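Local coordinates for protein SAP-like pentraxin (Limulus polyphemus, PDB 3FLP) that binds two calcium ions per subunit, forms doubly stacked heptamers and probably acts as a calcium-dependent lectin of the pentraxin family, at residues G77-V80 and N81-S84. Sequence-based numbering, arbitrary orientation.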
loop_
_atom_site.group_PDB
_atom_site.type_symbol
_atom_site.label_atom_id
_atom_site.label_comp_id
_atom_site.label_asym_id
_atom_site.label_seq_id
_atom_site.Cartn_x
_atom_site.Cartn_y
_atom_site.Cartn_z
ATOM N N GLY A 77 18.178 -45.776 13.444
ATOM C CA GLY A 77 18.403 -46.294 14.772
ATOM C C GLY A 77 18.655 -45.250 15.836
ATOM O O GLY A 77 19.068 -44.122 15.554
ATOM N N LEU A 78 18.400 -45.649 17.075
ATOM C CA LEU A 78 18.598 -44.794 18.223
ATOM C C LEU A 78 19.130 -45.622 19.387
ATOM O O LEU A 78 18.722 -46.767 19.591
ATOM C CB LEU A 78 17.275 -44.144 18.640
ATOM C CG LEU A 78 17.341 -43.269 19.903
ATOM C CD1 LEU A 78 18.280 -42.082 19.659
ATOM C CD2 LEU A 78 15.943 -42.781 20.276
ATOM N N GLN A 79 20.051 -45.040 20.143
ATOM C CA GLN A 79 20.600 -45.696 21.306
ATOM C C GLN A 79 20.601 -44.647 22.412
ATOM O O GLN A 79 21.049 -43.522 22.200
ATOM C CB GLN A 79 22.022 -46.213 21.026
ATOM C CG GLN A 79 22.770 -46.629 22.288
ATOM C CD GLN A 79 24.090 -47.345 22.021
ATOM O OE1 GLN A 79 24.940 -47.432 22.908
ATOM N NE2 GLN A 79 24.260 -47.872 20.813
ATOM N N VAL A 80 20.059 -45.008 23.572
ATOM C CA VAL A 80 20.009 -44.096 24.713
ATOM C C VAL A 80 20.583 -44.776 25.949
ATOM O O VAL A 80 20.249 -45.919 26.262
ATOM C CB VAL A 80 18.561 -43.638 25.033
ATOM C CG1 VAL A 80 18.566 -42.711 26.251
ATOM C CG2 VAL A 80 17.956 -42.933 23.831
ATOM N N ASN A 81 21.452 -44.059 26.646
ATOM C CA ASN A 81 22.096 -44.560 27.854
ATOM C C ASN A 81 22.670 -45.967 27.678
ATOM O O ASN A 81 22.384 -46.874 28.456
ATOM C CB ASN A 81 21.116 -44.535 29.031
ATOM C CG ASN A 81 21.827 -44.582 30.379
ATOM O OD1 ASN A 81 22.773 -43.830 30.613
ATOM N ND2 ASN A 81 21.366 -45.456 31.278
ATOM N N ALA A 82 23.482 -46.130 26.637
ATOM C CA ALA A 82 24.136 -47.398 26.322
ATOM C C ALA A 82 23.203 -48.590 26.121
ATOM O O ALA A 82 23.596 -49.733 26.333
ATOM C CB ALA A 82 25.192 -47.732 27.390
ATOM N N SER A 83 21.967 -48.326 25.722
ATOM C CA SER A 83 21.030 -49.404 25.451
ATOM C C SER A 83 21.487 -50.011 24.128
ATOM O O SER A 83 22.449 -49.538 23.521
ATOM C CB SER A 83 19.623 -48.848 25.262
ATOM O OG SER A 83 19.553 -48.072 24.073
ATOM N N SER A 84 20.810 -51.057 23.676
ATOM C CA SER A 84 21.155 -51.642 22.391
ATOM C C SER A 84 20.557 -50.690 21.354
ATOM O O SER A 84 19.699 -49.867 21.687
ATOM C CB SER A 84 20.545 -53.039 22.263
ATOM O OG SER A 84 19.214 -53.059 22.743
#
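V80 and S83 face each other across a type I' beta turn at the end of strand 73-80, where one backbone hydrogen bond closes the turn and a side-chain bond braces it. The backbone bond runs from S83 N to V80 O at 3.0 Å, with N81 and A82 at the corners in left-handed helical conformation. Its donor stands above the carbonyl plane, and the N-H...O angle is a bent 143°.

The second bond uses a side chain where a regular hairpin would use a carbonyl. S83 OG accepts the N-H of V80 at 3.1 Å, the straighter of the two bonds at 160°, and as a donor reaches S84 O at 3.0 Å. A chi1 of 67° sets this hydroxyl between its own backbone N and carbonyl carbon, swinging it back over the strand end to serve both partners.

Packing and outside polar contacts centre on Q79. Its extended chain lays the face of its amide against S83 O, with CD 3.1 Å from that oxygen. This is a carbonyl oxygen over an amide carbon, not a hydrogen bond: OE1 is also an acceptor. The amide finds its partners beyond the turn: OE1 accepts from N60 ND2, and NE2 donates to N85 OD1. The V80 side chain leaves the turn to pack on F62 and W106.

N60 is itself a calcium ligand, and the Q79 side chain lies about 6 Å from a bound calcium ion. Q79 is thus a second-shell residue: its amide, fixed at both ends, probably helps position N60, linking this hairpin turn of the pentraxin jelly-roll to the calcium site.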